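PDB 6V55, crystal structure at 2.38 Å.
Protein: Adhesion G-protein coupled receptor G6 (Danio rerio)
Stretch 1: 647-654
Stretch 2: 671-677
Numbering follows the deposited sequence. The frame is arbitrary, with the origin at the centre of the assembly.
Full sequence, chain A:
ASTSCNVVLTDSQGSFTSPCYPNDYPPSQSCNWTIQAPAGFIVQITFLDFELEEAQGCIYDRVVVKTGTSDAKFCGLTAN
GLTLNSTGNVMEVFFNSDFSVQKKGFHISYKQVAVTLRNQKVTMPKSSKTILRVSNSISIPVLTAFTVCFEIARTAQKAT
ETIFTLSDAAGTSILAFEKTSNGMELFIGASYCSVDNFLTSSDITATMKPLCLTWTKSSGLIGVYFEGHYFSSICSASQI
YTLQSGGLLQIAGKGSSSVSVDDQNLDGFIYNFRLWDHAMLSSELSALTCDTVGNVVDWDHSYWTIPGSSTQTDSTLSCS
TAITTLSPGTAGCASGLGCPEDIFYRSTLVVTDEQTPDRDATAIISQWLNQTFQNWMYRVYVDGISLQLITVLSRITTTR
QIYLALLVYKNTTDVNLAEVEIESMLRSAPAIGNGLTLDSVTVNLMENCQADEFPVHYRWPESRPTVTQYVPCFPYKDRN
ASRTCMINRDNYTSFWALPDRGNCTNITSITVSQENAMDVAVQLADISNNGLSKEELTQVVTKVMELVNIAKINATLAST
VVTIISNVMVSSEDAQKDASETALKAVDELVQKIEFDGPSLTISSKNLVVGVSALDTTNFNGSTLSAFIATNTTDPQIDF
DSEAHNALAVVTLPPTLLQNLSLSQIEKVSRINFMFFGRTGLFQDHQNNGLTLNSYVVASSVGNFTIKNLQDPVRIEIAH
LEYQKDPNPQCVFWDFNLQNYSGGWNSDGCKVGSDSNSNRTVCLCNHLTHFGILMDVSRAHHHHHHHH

Stretch 1, residues 647-654: ALAVVTLP
Stretch 2, residues 671-677: RINFMFF

How do the two strands lie? Residues 649-653 and 671-677 are extended and nearly antiparallel, at 157°, their axes approaching to 9.2 Å. No hydrogen bond crosses; the contact is mostly apolar side chain against side chain. The CA atoms of Ala649 and Phe676 are 7.4 Å apart, those of Val651 and Phe674 8.7 Å, and those of Leu653 and Ile672 10.0 Å; the strands splay toward Leu653.

What fills the narrow end? The small methyl of Ala649 (phi/psi -148/129) lies against the edge of the Phe676 ring (chi1 t, chi2 -100°), with Ala649 CB 3.8 Å from Phe676 CD2. Leu648, at -93/-27 and rotamer m,t, reaches the ring tip obliquely, CD1 to Phe676 CZ 3.6 Å.

How does Phe674 fit the middle? Its CA-to-CB bond points toward stretch 1, and its ring (chi1 t, chi2 -88°) fills the space there. Val651 (chi1 t) sets CG2 3.7 Å from Phe674 CE2, again obliquely. Ala649 O lies near the ring plane at the edge, 4.2 Å from Phe674 CZ.

What closes the wide end? Two branched aliphatic chains meet: Leu653 (m,t) brings CD1 to 3.9 Å from CG2 of Ile672 (m,t). Within stretch 1, Val650 points away and Thr652 is out of reach, in keeping with strand alternation; in stretch 2, Asn673 and Met675 are out of reach.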

# COMPACT_ATOMS: atom_id res chain seq x y z
N ALA A 647 -7.55 -46.36 1.58
CA ALA A 647 -6.73 -45.93 2.70
C ALA A 647 -5.27 -45.80 2.29
O ALA A 647 -4.78 -46.54 1.43
CB ALA A 647 -6.85 -46.90 3.87
N LEU A 648 -4.59 -44.83 2.90
CA LEU A 648 -3.16 -44.64 2.68
C LEU A 648 -2.31 -45.37 3.71
O LEU A 648 -1.16 -45.73 3.42
CB LEU A 648 -2.82 -43.15 2.71
CG LEU A 648 -3.74 -42.25 1.88
CD1 LEU A 648 -3.36 -40.79 2.07
CD2 LEU A 648 -3.70 -42.64 0.41
N ALA A 649 -2.85 -45.59 4.91
CA ALA A 649 -2.18 -46.39 5.93
C ALA A 649 -3.23 -47.11 6.77
O ALA A 649 -4.19 -46.49 7.22
CB ALA A 649 -1.28 -45.52 6.81
N VAL A 650 -3.06 -48.43 6.93
CA VAL A 650 -3.92 -49.23 7.80
C VAL A 650 -3.02 -49.90 8.84
O VAL A 650 -1.98 -50.47 8.49
CB VAL A 650 -4.70 -50.31 7.03
CG1 VAL A 650 -5.78 -50.94 7.91
CG2 VAL A 650 -5.32 -49.76 5.76
N VAL A 651 -3.43 -49.83 10.10
CA VAL A 651 -2.74 -50.49 11.20
C VAL A 651 -3.75 -51.38 11.91
O VAL A 651 -4.76 -50.89 12.42
CB VAL A 651 -2.12 -49.48 12.18
CG1 VAL A 651 -1.56 -50.20 13.41
CG2 VAL A 651 -1.05 -48.65 11.50
N THR A 652 -3.48 -52.68 11.93
CA THR A 652 -4.35 -53.65 12.58
C THR A 652 -3.61 -54.25 13.77
O THR A 652 -2.55 -54.86 13.60
CB THR A 652 -4.77 -54.75 11.62
OG1 THR A 652 -5.62 -54.18 10.61
CG2 THR A 652 -5.52 -55.84 12.37
N LEU A 653 -4.17 -54.06 14.95
CA LEU A 653 -3.58 -54.62 16.16
C LEU A 653 -4.23 -55.96 16.46
O LEU A 653 -5.47 -56.04 16.50
CB LEU A 653 -3.76 -53.66 17.34
CG LEU A 653 -3.48 -52.18 17.05
CD1 LEU A 653 -3.92 -51.27 18.19
CD2 LEU A 653 -2.01 -51.96 16.74
N PRO A 654 -3.44 -57.02 16.68
CA PRO A 654 -4.00 -58.37 16.93
C PRO A 654 -4.71 -58.44 18.28
O PRO A 654 -4.50 -57.56 19.14
CB PRO A 654 -2.75 -59.26 16.92
CG PRO A 654 -1.68 -58.37 17.38
CD PRO A 654 -1.97 -57.04 16.74
N ARG A 671 -4.56 -45.91 26.09
CA ARG A 671 -4.88 -45.24 24.85
C ARG A 671 -4.32 -46.03 23.69
O ARG A 671 -3.44 -46.86 23.86
CB ARG A 671 -4.29 -43.83 24.78
CG ARG A 671 -4.94 -42.82 25.68
CD ARG A 671 -3.88 -42.05 26.41
NE ARG A 671 -4.45 -40.89 27.09
CZ ARG A 671 -4.20 -39.62 26.78
NH1 ARG A 671 -3.38 -39.31 25.79
NH2 ARG A 671 -4.78 -38.65 27.47
N ILE A 672 -4.84 -45.75 22.50
CA ILE A 672 -4.18 -46.06 21.24
C ILE A 672 -3.79 -44.74 20.60
O ILE A 672 -4.59 -43.81 20.58
CB ILE A 672 -5.07 -46.87 20.28
CG1 ILE A 672 -5.81 -47.95 21.06
CG2 ILE A 672 -4.23 -47.47 19.15
CD1 ILE A 672 -6.53 -48.97 20.22
N ASN A 673 -2.56 -44.66 20.11
CA ASN A 673 -2.04 -43.49 19.43
C ASN A 673 -1.89 -43.80 17.94
O ASN A 673 -1.57 -44.92 17.56
CB ASN A 673 -0.68 -43.10 20.00
CG ASN A 673 -0.73 -42.89 21.51
OD1 ASN A 673 -1.69 -42.35 22.02
ND2 ASN A 673 0.31 -43.33 22.22
N PHE A 674 -2.11 -42.80 17.10
CA PHE A 674 -1.97 -43.03 15.67
C PHE A 674 -1.47 -41.73 15.06
O PHE A 674 -2.03 -40.67 15.34
CB PHE A 674 -3.31 -43.46 15.07
CG PHE A 674 -3.25 -43.91 13.63
CD1 PHE A 674 -3.38 -42.99 12.59
CD2 PHE A 674 -3.16 -45.26 13.32
CE1 PHE A 674 -3.35 -43.38 11.26
CE2 PHE A 674 -3.14 -45.67 11.98
CZ PHE A 674 -3.25 -44.72 10.95
N MET A 675 -0.43 -41.81 14.23
CA MET A 675 0.08 -40.67 13.46
C MET A 675 0.25 -41.08 12.00
O MET A 675 0.72 -42.18 11.71
CB MET A 675 1.43 -40.16 13.98
CG MET A 675 1.49 -39.97 15.48
SD MET A 675 3.07 -39.47 16.11
CE MET A 675 3.16 -40.64 17.47
N PHE A 676 -0.13 -40.19 11.09
CA PHE A 676 0.10 -40.40 9.66
C PHE A 676 0.95 -39.24 9.16
O PHE A 676 0.55 -38.07 9.30
CB PHE A 676 -1.22 -40.49 8.90
CG PHE A 676 -1.06 -40.57 7.41
CD1 PHE A 676 -1.25 -39.44 6.60
CD2 PHE A 676 -0.75 -41.78 6.81
CE1 PHE A 676 -1.10 -39.52 5.23
CE2 PHE A 676 -0.61 -41.88 5.43
CZ PHE A 676 -0.77 -40.74 4.64
N PHE A 677 2.11 -39.54 8.59
CA PHE A 677 3.00 -38.52 8.05
C PHE A 677 2.82 -38.49 6.53
O PHE A 677 3.21 -39.42 5.83
CB PHE A 677 4.45 -38.80 8.43
CG PHE A 677 4.76 -38.51 9.88
CD1 PHE A 677 4.52 -39.47 10.87
CD2 PHE A 677 5.31 -37.28 10.25
CE1 PHE A 677 4.81 -39.21 12.20
CE2 PHE A 677 5.62 -37.02 11.59
CZ PHE A 677 5.37 -37.98 12.56